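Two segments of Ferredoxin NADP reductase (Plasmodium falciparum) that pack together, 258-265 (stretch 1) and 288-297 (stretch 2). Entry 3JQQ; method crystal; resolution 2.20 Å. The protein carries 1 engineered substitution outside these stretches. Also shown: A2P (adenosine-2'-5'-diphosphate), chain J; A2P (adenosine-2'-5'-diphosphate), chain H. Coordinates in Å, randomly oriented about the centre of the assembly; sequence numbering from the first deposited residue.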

ATOM      1  N   TYR B 258     -12.278   8.730   7.363  1.00 25.37           N
ATOM      2  CA  TYR B 258     -10.827   8.791   7.496  1.00 25.00           C
ATOM      3  C   TYR B 258     -10.344  10.219   7.764  1.00 25.09           C
ATOM      4  O   TYR B 258     -11.153  11.123   7.976  1.00 24.93           O
ATOM      5  CB  TYR B 258     -10.153   8.201   6.252  1.00 24.86           C
ATOM      6  CG  TYR B 258     -10.316   6.696   6.114  1.00 24.38           C
ATOM      7  CD1 TYR B 258      -9.912   5.840   7.130  1.00 24.04           C
ATOM      8  CD2 TYR B 258     -10.860   6.134   4.964  1.00 24.02           C
ATOM      9  CE1 TYR B 258     -10.053   4.467   7.013  1.00 23.79           C
ATOM     10  CE2 TYR B 258     -11.003   4.757   4.836  1.00 24.04           C
ATOM     11  CZ  TYR B 258     -10.596   3.929   5.865  1.00 23.89           C
ATOM     12  OH  TYR B 258     -10.730   2.561   5.751  1.00 23.50           O
ATOM     13  N   VAL B 259      -9.029  10.418   7.757  1.00 25.21           N
ATOM     14  CA  VAL B 259      -8.461  11.700   8.163  1.00 25.47           C
ATOM     15  C   VAL B 259      -8.887  12.870   7.265  1.00 26.14           C
ATOM     16  O   VAL B 259      -9.101  13.981   7.758  1.00 26.28           O
ATOM     17  CB  VAL B 259      -6.915  11.639   8.322  1.00 25.34           C
ATOM     18  CG1 VAL B 259      -6.228  11.563   6.970  1.00 24.89           C
ATOM     19  CG2 VAL B 259      -6.413  12.837   9.117  1.00 25.11           C
ATOM     20  N   GLN B 260      -9.026  12.623   5.961  1.00 26.87           N
ATOM     21  CA  GLN B 260      -9.484  13.662   5.041  1.00 27.77           C
ATOM     22  C   GLN B 260     -10.923  14.075   5.322  1.00 28.48           C
ATOM     23  O   GLN B 260     -11.296  15.227   5.108  1.00 28.52           O
ATOM     24  CB  GLN B 260      -9.396  13.207   3.580  1.00 27.65           C
ATOM     25  CG  GLN B 260      -8.303  12.212   3.280  1.00 27.98           C
ATOM     26  CD  GLN B 260      -8.728  10.793   3.576  1.00 27.76           C
ATOM     27  OE1 GLN B 260      -9.480  10.181   2.815  1.00 27.83           O
ATOM     28  NE2 GLN B 260      -8.241  10.258   4.680  1.00 27.48           N
ATOM     29  N   ASP B 261     -11.732  13.125   5.768  1.00 29.62           N
ATOM     30  CA  ASP B 261     -13.148  13.373   6.005  1.00 30.84           C
ATOM     31  C   ASP B 261     -13.324  14.260   7.229  1.00 31.96           C
ATOM     32  O   ASP B 261     -14.207  15.119   7.273  1.00 32.00           O
ATOM     33  CB  ASP B 261     -13.902  12.053   6.185  1.00 30.66           C
ATOM     34  CG  ASP B 261     -13.836  11.169   4.950  1.00 30.44           C
ATOM     35  OD1 ASP B 261     -13.448   9.989   5.081  1.00 30.09           O
ATOM     36  OD2 ASP B 261     -14.166  11.651   3.855  1.00 30.06           O
ATOM     37  N   GLU B 262     -12.471  14.036   8.223  1.00 33.47           N
ATOM     38  CA  GLU B 262     -12.432  14.864   9.416  1.00 34.98           C
ATOM     39  C   GLU B 262     -12.092  16.285   8.996  1.00 35.85           C
ATOM     40  O   GLU B 262     -12.719  17.252   9.442  1.00 35.96           O
ATOM     41  CB  GLU B 262     -11.356  14.345  10.369  1.00 35.03           C
ATOM     42  CG  GLU B 262     -11.791  14.246  11.818  1.00 36.03           C
ATOM     43  CD  GLU B 262     -12.410  15.529  12.338  1.00 37.15           C
ATOM     44  OE1 GLU B 262     -13.541  15.471  12.865  1.00 37.62           O
ATOM     45  OE2 GLU B 262     -11.767  16.592  12.213  1.00 37.70           O
ATOM     46  N   ILE B 263     -11.092  16.396   8.130  1.00 37.09           N
ATOM     47  CA  ILE B 263     -10.660  17.683   7.613  1.00 38.30           C
ATOM     48  C   ILE B 263     -11.757  18.333   6.782  1.00 39.30           C
ATOM     49  O   ILE B 263     -11.978  19.545   6.876  1.00 39.36           O
ATOM     50  CB  ILE B 263      -9.364  17.544   6.799  1.00 38.16           C
ATOM     51  CG1 ILE B 263      -8.220  17.085   7.700  1.00 38.10           C
ATOM     52  CG2 ILE B 263      -9.017  18.863   6.127  1.00 38.11           C
ATOM     53  CD1 ILE B 263      -6.924  16.814   6.963  1.00 37.70           C
ATOM     54  N   TYR B 264     -12.457  17.537   5.978  1.00 40.60           N
ATOM     55  CA  TYR B 264     -13.572  18.071   5.190  1.00 41.90           C
ATOM     56  C   TYR B 264     -14.726  18.485   6.097  1.00 42.70           C
ATOM     57  O   TYR B 264     -15.481  19.401   5.774  1.00 42.76           O
ATOM     58  CB  TYR B 264     -14.049  17.063   4.137  1.00 41.91           C
ATOM     59  CG  TYR B 264     -15.001  17.680   3.125  1.00 42.46           C
ATOM     60  CD1 TYR B 264     -14.513  18.303   1.982  1.00 42.93           C
ATOM     61  CD2 TYR B 264     -16.377  17.648   3.317  1.00 42.73           C
ATOM     62  CE1 TYR B 264     -15.374  18.874   1.056  1.00 43.23           C
ATOM     63  CE2 TYR B 264     -17.242  18.214   2.396  1.00 43.13           C
ATOM     64  CZ  TYR B 264     -16.735  18.825   1.268  1.00 43.36           C
ATOM     65  OH  TYR B 264     -17.592  19.389   0.348  1.00 43.85           O
ATOM     66  N   LYS B 265     -14.853  17.805   7.233  1.00 43.80           N
ATOM     67  CA  LYS B 265     -15.868  18.145   8.217  1.00 44.96           C
ATOM     68  C   LYS B 265     -15.642  19.560   8.739  1.00 45.78           C
ATOM     69  O   LYS B 265     -16.592  20.319   8.933  1.00 45.93           O
ATOM     70  CB  LYS B 265     -15.829  17.152   9.378  1.00 44.90           C
ATOM     71  CG  LYS B 265     -17.075  17.149  10.251  1.00 45.11           C
ATOM     72  CD  LYS B 265     -16.872  16.277  11.481  1.00 45.24           C
ATOM     73  CE  LYS B 265     -18.198  15.787  12.043  1.00 45.67           C
ATOM     74  NZ  LYS B 265     -19.113  16.909  12.398  1.00 45.84           N
ATOM     75  N   SER B 288      -4.642   8.445  -1.043  1.00 31.32           N
ATOM     76  CA  SER B 288      -5.978   9.017  -1.166  1.00 32.37           C
ATOM     77  C   SER B 288      -6.138  10.348  -0.430  1.00 33.23           C
ATOM     78  O   SER B 288      -6.774  11.264  -0.951  1.00 33.27           O
ATOM     79  CB  SER B 288      -7.032   8.020  -0.676  1.00 32.22           C
ATOM     80  OG  SER B 288      -6.992   6.823  -1.433  1.00 32.51           O
ATOM     81  N   ILE B 289      -5.571  10.470   0.766  1.00 34.50           N
ATOM     82  CA  ILE B 289      -5.681  11.732   1.490  1.00 35.75           C
ATOM     83  C   ILE B 289      -5.606  12.938   0.554  1.00 37.03           C
ATOM     84  O   ILE B 289      -6.393  13.879   0.665  1.00 37.05           O
ATOM     85  CB  ILE B 289      -4.563  11.861   2.544  1.00 35.53           C
ATOM     86  CG1 ILE B 289      -4.690  10.758   3.589  1.00 35.09           C
ATOM     87  CG2 ILE B 289      -4.592  13.236   3.192  1.00 35.39           C
ATOM     88  CD1 ILE B 289      -3.441  10.561   4.418  1.00 34.10           C
ATOM     89  N   ARG B 290      -4.655  12.886  -0.373  1.00 38.71           N
ATOM     90  CA  ARG B 290      -4.311  14.019  -1.233  1.00 40.47           C
ATOM     91  C   ARG B 290      -5.484  14.791  -1.841  1.00 41.37           C
ATOM     92  O   ARG B 290      -5.597  16.003  -1.661  1.00 41.45           O
ATOM     93  CB  ARG B 290      -3.375  13.560  -2.355  1.00 40.58           C
ATOM     94  CG  ARG B 290      -2.801  14.694  -3.189  1.00 41.73           C
ATOM     95  CD  ARG B 290      -2.261  14.184  -4.516  1.00 43.73           C
ATOM     96  NE  ARG B 290      -1.393  15.160  -5.168  1.00 45.33           N
ATOM     97  CZ  ARG B 290      -1.071  15.132  -6.457  1.00 46.24           C
ATOM     98  NH1 ARG B 290      -1.552  14.178  -7.244  1.00 46.58           N
ATOM     99  NH2 ARG B 290      -0.270  16.062  -6.962  1.00 46.67           N
ATOM    100  N   TYR B 291      -6.348  14.094  -2.570  1.00 42.62           N
ATOM    101  CA  TYR B 291      -7.325  14.774  -3.418  1.00 43.92           C
ATOM    102  C   TYR B 291      -8.447  15.478  -2.656  1.00 44.58           C
ATOM    103  O   TYR B 291      -8.857  16.579  -3.025  1.00 44.60           O
ATOM    104  CB  TYR B 291      -7.874  13.819  -4.482  1.00 44.06           C
ATOM    105  CG  TYR B 291      -6.803  13.348  -5.441  1.00 44.84           C
ATOM    106  CD1 TYR B 291      -6.111  12.164  -5.213  1.00 45.63           C
ATOM    107  CD2 TYR B 291      -6.464  14.099  -6.560  1.00 45.69           C
ATOM    108  CE1 TYR B 291      -5.122  11.734  -6.081  1.00 46.27           C
ATOM    109  CE2 TYR B 291      -5.476  13.676  -7.434  1.00 46.34           C
ATOM    110  CZ  TYR B 291      -4.808  12.493  -7.189  1.00 46.59           C
ATOM    111  OH  TYR B 291      -3.825  12.066  -8.054  1.00 46.86           O
ATOM    112  N   LYS B 292      -8.927  14.854  -1.587  1.00 45.50           N
ATOM    113  CA  LYS B 292      -9.973  15.455  -0.769  1.00 46.44           C
ATOM    114  C   LYS B 292      -9.481  16.752  -0.129  1.00 47.24           C
ATOM    115  O   LYS B 292     -10.187  17.760  -0.128  1.00 47.31           O
ATOM    116  CB  LYS B 292     -10.442  14.468   0.304  1.00 46.36           C
ATOM    117  CG  LYS B 292     -11.898  14.634   0.709  1.00 46.25           C
ATOM    118  CD  LYS B 292     -12.462  13.328   1.242  1.00 46.01           C
ATOM    119  CE  LYS B 292     -13.981  13.308   1.171  1.00 45.89           C
ATOM    120  NZ  LYS B 292     -14.534  11.961   1.492  1.00 45.49           N
ATOM    121  N   VAL B 293      -8.264  16.724   0.405  1.00 48.33           N
ATOM    122  CA  VAL B 293      -7.682  17.901   1.040  1.00 49.44           C
ATOM    123  C   VAL B 293      -7.371  18.994   0.022  1.00 50.39           C
ATOM    124  O   VAL B 293      -7.619  20.174   0.270  1.00 50.41           O
ATOM    125  CB  VAL B 293      -6.396  17.554   1.818  1.00 49.36           C
ATOM    126  CG1 VAL B 293      -5.651  18.821   2.211  1.00 49.32           C
ATOM    127  CG2 VAL B 293      -6.723  16.716   3.045  1.00 49.28           C
ATOM    128  N   MET B 294      -6.823  18.596  -1.106  1.00 51.66           N
ATOM    129  CA  MET B 294      -6.438  19.518  -2.153  1.00 53.01           C
ATOM    130  C   MET B 294      -7.601  20.277  -2.736  1.00 53.89           C
ATOM    131  O   MET B 294      -7.479  21.424  -3.002  1.00 53.98           O
ATOM    132  CB  MET B 294      -5.675  18.802  -3.251  1.00 53.01           C
ATOM    133  CG  MET B 294      -4.310  18.377  -2.812  1.00 53.37           C
ATOM    134  SD  MET B 294      -3.308  19.750  -2.294  1.00 54.18           S
ATOM    135  CE  MET B 294      -2.399  20.096  -3.774  1.00 54.07           C
ATOM    136  N   ASP B 295      -8.723  19.610  -2.892  1.00 55.07           N
ATOM    137  CA  ASP B 295      -9.903  20.191  -3.464  1.00 56.20           C
ATOM    138  C   ASP B 295     -10.441  21.345  -2.683  1.00 56.90           C
ATOM    139  O   ASP B 295     -10.822  22.332  -3.228  1.00 57.02           O
ATOM    140  CB  ASP B 295     -10.974  19.133  -3.645  1.00 56.23           C
ATOM    141  CG  ASP B 295     -10.965  18.561  -5.027  1.00 56.56           C
ATOM    142  OD1 ASP B 295     -11.139  19.353  -5.975  1.00 56.89           O
ATOM    143  OD2 ASP B 295     -10.781  17.326  -5.190  1.00 56.78           O
ATOM    144  N   ILE B 296     -10.455  21.231  -1.388  1.00 57.75           N
ATOM    145  CA  ILE B 296     -10.932  22.307  -0.533  1.00 58.55           C
ATOM    146  C   ILE B 296     -10.035  23.523  -0.722  1.00 59.11           C
ATOM    147  O   ILE B 296     -10.510  24.655  -0.804  1.00 59.17           O
ATOM    148  CB  ILE B 296     -10.927  21.898   0.951  1.00 58.52           C
ATOM    149  CG1 ILE B 296     -11.778  20.644   1.161  1.00 58.51           C
ATOM    150  CG2 ILE B 296     -11.430  23.040   1.820  1.00 58.49           C
ATOM    151  CD1 ILE B 296     -11.827  20.172   2.597  1.00 58.54           C
ATOM    152  N   LEU B 297      -8.732  23.274  -0.800  1.00 59.84           N
ATOM    153  CA  LEU B 297      -7.758  24.330  -1.041  1.00 60.55           C
ATOM    154  C   LEU B 297      -7.972  24.952  -2.416  1.00 61.03           C
ATOM    155  O   LEU B 297      -7.868  26.166  -2.585  1.00 61.10           O
ATOM    156  CB  LEU B 297      -6.334  23.783  -0.925  1.00 60.53           C
ATOM    157  CG  LEU B 297      -5.947  23.176   0.424  1.00 60.54           C
ATOM    158  CD1 LEU B 297      -4.540  22.602   0.373  1.00 60.49           C
ATOM    159  CD2 LEU B 297      -6.069  24.211   1.534  1.00 60.54           C
TER
HETATM  160  P1  A2P J 416      -8.289   1.032   8.247  1.00 20.52           P
HETATM  161  O1P A2P J 416      -9.611   1.189   7.539  1.00 20.75           O
HETATM  162  O2P A2P J 416      -7.220   0.370   7.411  1.00 20.83           O
HETATM  163  O3P A2P J 416      -8.402   0.503   9.657  1.00 20.93           O
HETATM  164  P2  A2P J 416      -2.031   1.459   8.178  1.00 24.29           P
HETATM  165  O4P A2P J 416      -0.854   2.402   8.097  1.00 24.71           O
HETATM  166  O5P A2P J 416      -2.272   0.648   6.924  1.00 24.42           O
HETATM  167  O6P A2P J 416      -2.100   0.671   9.464  1.00 24.38           O
HETATM  168  O5' A2P J 416      -3.306   2.438   8.253  1.00 23.46           O
HETATM  169  C5' A2P J 416      -3.238   3.644   9.012  1.00 21.96           C
HETATM  170  C4' A2P J 416      -4.632   4.244   9.131  1.00 21.13           C
HETATM  171  O4' A2P J 416      -5.036   4.787   7.869  1.00 20.79           O
HETATM  172  C3' A2P J 416      -5.664   3.190   9.506  1.00 20.57           C
HETATM  173  O3' A2P J 416      -6.557   3.756  10.471  1.00 20.74           O
HETATM  174  C2' A2P J 416      -6.421   2.922   8.223  1.00 20.30           C
HETATM  175  O2' A2P J 416      -7.775   2.545   8.456  1.00 20.19           O
HETATM  176  C1' A2P J 416      -6.357   4.307   7.602  1.00 20.25           C
HETATM  177  N9  A2P J 416      -6.755   4.300   6.171  1.00 19.64           N
HETATM  178  C8  A2P J 416      -7.013   3.216   5.414  1.00 19.42           C
HETATM  179  N7  A2P J 416      -7.375   3.577   4.156  1.00 18.87           N
HETATM  180  C5  A2P J 416      -7.359   4.924   4.104  1.00 19.12           C
HETATM  181  C6  A2P J 416      -7.637   5.964   3.084  1.00 19.09           C
HETATM  182  N6  A2P J 416      -8.014   5.629   1.828  1.00 18.95           N
HETATM  183  N1  A2P J 416      -7.500   7.260   3.445  1.00 19.26           N
HETATM  184  C2  A2P J 416      -7.124   7.613   4.687  1.00 18.98           C
HETATM  185  N3  A2P J 416      -6.857   6.725   5.660  1.00 19.43           N
HETATM  186  C4  A2P J 416      -6.956   5.393   5.435  1.00 19.21           C
HETATM  187  P1  A2P H 416      -9.320   6.466  -3.512  1.00 19.04           P
HETATM  188  O1P A2P H 416      -9.766   7.089  -2.214  1.00 19.90           O
HETATM  189  O2P A2P H 416      -7.854   6.107  -3.549  1.00 19.79           O
HETATM  190  O3P A2P H 416      -9.808   7.181  -4.747  1.00 19.56           O
HETATM  191  P2  A2P H 416      -5.615   2.074  -6.002  1.00 23.47           P
HETATM  192  O4P A2P H 416      -4.738   2.853  -5.055  1.00 23.68           O
HETATM  193  O5P A2P H 416      -5.740   2.687  -7.376  1.00 23.31           O
HETATM  194  O6P A2P H 416      -5.354   0.587  -6.020  1.00 23.97           O
HETATM  195  O5' A2P H 416      -7.094   2.210  -5.373  1.00 21.71           O
HETATM  196  C5' A2P H 416      -8.185   1.518  -5.977  1.00 20.54           C
HETATM  197  C4' A2P H 416      -9.490   1.887  -5.284  1.00 19.69           C
HETATM  198  O4' A2P H 416      -9.436   1.526  -3.895  1.00 19.32           O
HETATM  199  C3' A2P H 416      -9.736   3.392  -5.337  1.00 19.20           C
HETATM  200  O3' A2P H 416     -11.125   3.631  -5.576  1.00 19.17           O
HETATM  201  C2' A2P H 416      -9.389   3.861  -3.942  1.00 18.79           C
HETATM  202  O2' A2P H 416     -10.082   5.046  -3.559  1.00 19.06           O
HETATM  203  C1' A2P H 416      -9.885   2.666  -3.154  1.00 18.76           C
HETATM  204  N9  A2P H 416      -9.475   2.737  -1.731  1.00 18.60           N
HETATM  205  C8  A2P H 416      -8.619   3.627  -1.184  1.00 18.24           C
HETATM  206  N7  A2P H 416      -8.496   3.425   0.152  1.00 17.92           N
HETATM  207  C5  A2P H 416      -9.298   2.393   0.469  1.00 18.57           C
HETATM  208  C6  A2P H 416      -9.651   1.653   1.704  1.00 18.64           C
HETATM  209  N6  A2P H 416      -9.104   1.990   2.896  1.00 18.58           N
HETATM  210  N1  A2P H 416     -10.537   0.634   1.603  1.00 19.23           N
HETATM  211  C2  A2P H 416     -11.090   0.288   0.423  1.00 18.43           C
HETATM  212  N3  A2P H 416     -10.815   0.910  -0.727  1.00 18.42           N
HETATM  213  C4  A2P H 416      -9.946   1.948  -0.768  1.00 18.38           C

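Two helices, 259-265 and the one in stretch 2, run side by side in nearly the same direction, 16° apart, with axes 9.1 Å apart at their closest. Tyr-258 sits at the N-cap position and does not touch stretch 2. Its ring lies with one face under the A2P of chain J, and its OH donates a hydrogen bond to O1P of that ligand at 2.5 Å. Its backbone N donates to Asp-261 OD1 at 2.9 Å, nearly in line.

Val-259 points sideways, and its CG1 meets Ile-289 CG1 at 3.8 Å. Gln-260 points toward stretch 2 and is the residue most covered by it. Its CG packs 3.2 Å from Ile-289 CA, and its CB lies 3.7 Å from Lys-292 CB. The backbones are nearest here, with Gln-260 CA 5.5 Å from Ile-289 CA.

Asp-261 starts away from stretch 2, but its carboxylate comes back. Lys-292, extended with every chi near t, reaches it. Lys-292 NZ donates to Asp-261 OD2 in a salt bridge modelled at 2.4 Å, which is very short. The same carboxylate thus joins the start of its own helix to the second helix.

Glu-262 makes no contact. One turn on from Val-259, Ile-263 CD1 packs on Val-293 CG2 at 3.9 Å. Tyr-264 CD1 lies 3.3 Å from Ile-296 CD1, a tight apolar contact. Lys-265 points away.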